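PDB 4IVF: glutathione S-transferase, which binds two glutathione molecules per subunit and, as a member of the GST superfamily, probably conjugates glutathione to electrophilic substrates or reduces them with it. Local coordinates for the interface of chains A and B. Sequence-based numbering; all coordinates share one arbitrary frame. Chains: chain A/B, Putative uncharacterized protein.

Contact 1: the interface of chains A and B. Residues chain A 109, 112-113, 116-117; chain B 77, 79-80, 112, 115.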
# COMPACT_ATOMS: atom_id res chain seq x y z
N GLU A 109 4.26 -3.15 -8.08
CA GLU A 109 4.22 -4.30 -7.18
C GLU A 109 5.13 -4.11 -5.96
O GLU A 109 4.69 -4.24 -4.82
CB GLU A 109 4.55 -5.60 -7.90
CG GLU A 109 4.61 -6.82 -6.94
CD GLU A 109 4.74 -8.15 -7.65
OE1 GLU A 109 4.21 -8.28 -8.77
OE2 GLU A 109 5.38 -9.06 -7.08
N ILE A 112 4.24 -0.97 -3.76
CA ILE A 112 3.11 -1.29 -2.90
C ILE A 112 3.46 -2.32 -1.83
O ILE A 112 2.99 -2.21 -0.70
CB ILE A 112 1.86 -1.63 -3.72
CG1 ILE A 112 1.33 -0.33 -4.34
CG2 ILE A 112 0.80 -2.28 -2.85
CD1 ILE A 112 0.32 -0.52 -5.44
N PHE A 113 4.34 -3.27 -2.18
CA PHE A 113 4.87 -4.21 -1.20
C PHE A 113 5.57 -3.46 -0.08
O PHE A 113 5.39 -3.76 1.09
CB PHE A 113 5.83 -5.22 -1.86
CG PHE A 113 6.48 -6.18 -0.88
CD1 PHE A 113 5.73 -6.79 0.11
CD2 PHE A 113 7.83 -6.52 -1.01
CE1 PHE A 113 6.31 -7.69 1.01
CE2 PHE A 113 8.43 -7.42 -0.13
CZ PHE A 113 7.67 -8.01 0.88
N ALA A 116 2.72 -1.40 1.86
CA ALA A 116 1.75 -2.29 2.50
C ALA A 116 2.34 -3.24 3.53
O ALA A 116 1.61 -3.74 4.40
CB ALA A 116 0.96 -3.07 1.45
N GLU A 117 3.64 -3.53 3.45
CA GLU A 117 4.23 -4.52 4.35
C GLU A 117 5.51 -4.05 5.08
O GLU A 117 5.54 -4.00 6.31
CB GLU A 117 4.37 -5.89 3.64
CG GLU A 117 3.01 -6.42 3.10
CD GLU A 117 3.02 -7.86 2.57
OE1 GLU A 117 3.71 -8.73 3.15
OE2 GLU A 117 2.30 -8.12 1.58
N GLN B 77 0.37 -8.28 -5.01
CA GLN B 77 -0.10 -7.11 -4.23
C GLN B 77 -1.43 -6.59 -4.73
O GLN B 77 -1.52 -6.06 -5.83
CB GLN B 77 0.92 -5.96 -4.22
CG GLN B 77 2.16 -6.25 -3.44
CD GLN B 77 1.87 -6.40 -1.97
OE1 GLN B 77 0.97 -5.74 -1.44
NE2 GLN B 77 2.61 -7.27 -1.31
N GLY B 79 -3.01 -4.00 -4.28
CA GLY B 79 -2.95 -2.62 -4.72
C GLY B 79 -2.44 -2.47 -6.15
O GLY B 79 -2.97 -1.68 -6.94
N ALA B 80 -1.41 -3.24 -6.48
CA ALA B 80 -0.87 -3.21 -7.84
C ALA B 80 -1.83 -3.91 -8.80
O ALA B 80 -2.03 -3.46 -9.93
CB ALA B 80 0.53 -3.88 -7.88
N ILE B 112 -4.04 3.40 -1.73
CA ILE B 112 -2.81 3.14 -0.99
C ILE B 112 -3.07 3.18 0.52
O ILE B 112 -2.58 2.31 1.26
CB ILE B 112 -1.65 4.10 -1.40
CG1 ILE B 112 -1.26 3.89 -2.87
CG2 ILE B 112 -0.44 3.92 -0.49
CD1 ILE B 112 -1.13 2.46 -3.27
N VAL B 115 -4.49 -0.22 1.43
CA VAL B 115 -3.51 -1.31 1.48
C VAL B 115 -2.38 -1.04 2.47
O VAL B 115 -1.72 -1.97 2.95
CB VAL B 115 -2.91 -1.65 0.08
CG1 VAL B 115 -4.02 -1.94 -0.93
CG2 VAL B 115 -1.98 -0.53 -0.42

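Contact 2: the interface of chains A and B. Residues chain A 100-102, 104-105; chain B 66, 73, 84, 87-88.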
# COMPACT_ATOMS: atom_id res chain seq x y z
N GLY A 100 2.16 1.28 -18.47
CA GLY A 100 1.59 0.10 -19.09
C GLY A 100 2.60 -0.96 -19.52
O GLY A 100 2.21 -1.96 -20.11
N THR A 101 3.88 -0.73 -19.24
CA THR A 101 4.87 -1.79 -19.46
C THR A 101 4.97 -2.72 -18.24
O THR A 101 4.56 -2.36 -17.15
CB THR A 101 6.28 -1.23 -19.76
OG1 THR A 101 6.75 -0.46 -18.64
CG2 THR A 101 6.27 -0.36 -21.02
N ALA A 102 5.51 -3.91 -18.46
CA ALA A 102 5.72 -4.88 -17.41
C ALA A 102 6.57 -4.29 -16.30
O ALA A 102 6.24 -4.44 -15.13
CB ALA A 102 6.38 -6.13 -17.96
N TYR A 104 6.90 -1.24 -15.52
CA TYR A 104 6.10 -0.25 -14.80
C TYR A 104 5.25 -0.92 -13.72
O TYR A 104 5.22 -0.46 -12.57
CB TYR A 104 5.23 0.54 -15.77
CG TYR A 104 4.17 1.41 -15.12
CD1 TYR A 104 4.46 2.70 -14.70
CD2 TYR A 104 2.87 0.94 -14.96
CE1 TYR A 104 3.47 3.51 -14.12
CE2 TYR A 104 1.88 1.74 -14.38
CZ TYR A 104 2.19 3.02 -13.97
OH TYR A 104 1.20 3.79 -13.40
N TYR A 105 4.58 -2.01 -14.07
CA TYR A 105 3.74 -2.72 -13.12
C TYR A 105 4.54 -3.47 -12.05
O TYR A 105 4.06 -3.61 -10.92
CB TYR A 105 2.74 -3.64 -13.83
CG TYR A 105 1.67 -2.85 -14.52
CD1 TYR A 105 0.82 -2.02 -13.80
CD2 TYR A 105 1.51 -2.90 -15.91
CE1 TYR A 105 -0.14 -1.26 -14.41
CE2 TYR A 105 0.53 -2.15 -16.54
CZ TYR A 105 -0.29 -1.33 -15.78
OH TYR A 105 -1.28 -0.58 -16.39
N PHE B 66 -1.50 -10.15 -21.46
CA PHE B 66 -0.40 -9.19 -21.52
C PHE B 66 0.66 -9.65 -22.52
O PHE B 66 1.37 -10.62 -22.27
CB PHE B 66 0.24 -8.97 -20.14
CG PHE B 66 1.09 -7.73 -20.05
CD1 PHE B 66 2.45 -7.77 -20.34
CD2 PHE B 66 0.53 -6.51 -19.69
CE1 PHE B 66 3.24 -6.63 -20.26
CE2 PHE B 66 1.31 -5.36 -19.61
CZ PHE B 66 2.67 -5.42 -19.91
N LEU B 73 1.67 -11.87 -17.88
CA LEU B 73 2.12 -11.04 -16.79
C LEU B 73 1.73 -11.63 -15.44
O LEU B 73 0.56 -11.95 -15.20
CB LEU B 73 1.56 -9.62 -16.92
CG LEU B 73 2.04 -8.61 -15.89
CD1 LEU B 73 3.55 -8.47 -15.96
CD2 LEU B 73 1.34 -7.26 -16.11
N TYR B 84 -3.59 -2.27 -12.01
CA TYR B 84 -3.38 -2.93 -13.30
C TYR B 84 -4.68 -3.23 -14.04
O TYR B 84 -4.82 -2.89 -15.21
CB TYR B 84 -2.56 -4.22 -13.15
CG TYR B 84 -2.56 -5.03 -14.44
CD1 TYR B 84 -1.77 -4.65 -15.52
CD2 TYR B 84 -3.40 -6.13 -14.59
CE1 TYR B 84 -1.81 -5.36 -16.72
CE2 TYR B 84 -3.45 -6.84 -15.77
CZ TYR B 84 -2.65 -6.46 -16.83
OH TYR B 84 -2.71 -7.18 -17.99
N ASP B 87 -6.42 0.08 -15.15
CA ASP B 87 -5.71 0.63 -16.30
C ASP B 87 -6.03 -0.13 -17.58
O ASP B 87 -6.28 0.46 -18.63
CB ASP B 87 -4.19 0.57 -16.12
CG ASP B 87 -3.67 1.53 -15.06
OD1 ASP B 87 -4.43 2.42 -14.61
OD2 ASP B 87 -2.48 1.37 -14.69
N THR B 88 -6.01 -1.46 -17.49
CA THR B 88 -6.07 -2.32 -18.66
C THR B 88 -7.49 -2.60 -19.16
O THR B 88 -7.75 -2.59 -20.36
CB THR B 88 -5.35 -3.67 -18.38
OG1 THR B 88 -4.02 -3.42 -17.91
CG2 THR B 88 -5.29 -4.54 -19.63

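Contact 1: the interface of chains A and B
Across the dimer interface the amide of B:Gln77 donates a hydrogen bond from NE2 to the carboxylate oxygen OE2 of A:Glu117, 3.0 Å away. The bond is close to straight, 168° at the hydrogen, and the acceptor lies almost in the amide plane. On the glutamate side the geometry is less regular: NE2 comes from above the carboxylate plane, 46° out of it. The straight, in-plane donor geometry suggests that this bond helps to set the rotation of the amide.

The patch packs helix 102-131 of chain A against B:Gln77, the start of helix 78-89 and helix 102-131 of chain B, probably helping to hold the two-fold dimer. B:Gln77 bends at CG (chi2 -66°), which lays its amide along helix 102-131 of chain A instead of pointing it straight out. Its CD packs on the CA of A:Phe113 at 3.8 Å, and NE2 sits near the ring carbon CD1 of the same residue, ring and amide only moderately inclined to each other. The amide oxygen OE1 faces the methyl CG2 of A:Ile112.

A:Ile112 does most of the apolar work on chain A, burying 56 Å². Its two branches diverge. CG2, anti to the backbone N, turns toward B:Gln77: A:Ile112 CG2 lies 3.9 Å from B:Gln77 CB, with B:Val115 CG2 a little farther off. The CG1-CD1 branch runs opposite to the B:Gln77 chain and carries CD1 to the start of helix 78-89, where it rests on the backbone of B:Gly79 and B:Ala80. A:Ile112 CG1 also meets the twin isoleucine through B:Ile112 CD1, 3.9 Å away. One turn farther along helix 102-131, the methyl CB of A:Ala116 lies 3.3 Å from the backbone carbonyl O of B:Val115.

Contact 2: the interface of chains A and B
The phenol ring of A:Tyr105 is enclosed on both faces. B:Tyr84 puts its edge atom CD1 over the centre of one face, 3.5 Å above the plane; the ring planes stand at 89°, an edge-to-face pair. A:Tyr104, from the same helix, covers the opposite face with CD2. At the edge, in plane, lies OD2 of B:Asp87. B:Tyr84 has its own ring covered on one face, toward the rim, by the hydroxyl OG1 of B:Thr88, which donates to the backbone O of B:Tyr84 at 2.9 Å. That second-shell bond holds the threonine hydroxyl against the ring.

A:Tyr105 OH donates a hydrogen bond to B:Asp87 OD2, 2.8 Å, meeting the anti lone pair of the carboxylate oxygen. Ring and carboxylate planes are 42° apart, and the first torsion of A:Tyr105 (chi1 -71°) sets CG anti to its carbonyl carbon, swinging the phenol out to helix 78-89 of chain B.

Alongside, the tip of B:Phe66 meets the loop that leads into helix 102-131 and the helix's first residue, A:Ala102: B:Phe66 CZ lies 3.5 Å from the carbonyl O of A:Gly100, and CE1 is 3.9 Å from CB of A:Ala102. B:Leu73 backs the phenyl ring with CD2 and reaches the same methyl with CD1.

By seating the N-terminal end of one subunit's long helix against its partner's glutathione S-transferase N-terminal domain, the site probably helps to hold the two subunits together.

Contact 1 and contact 2 have C-alpha centres about 15 Å apart and lie along one seam. Both draw on helix 102-131 of chain A, contact 2 at its start and contact 1 farther along, and on helix 78-89 of chain B, which contact 1 meets at its first residues and contact 2 in its later part. The same pair of helices is used over successive turns, which may restrain their relative tilt as well as their spacing. Two-fold symmetry repeats both patches with the chains exchanged, an arrangement consistent with the dimers typical of glutathione transferases.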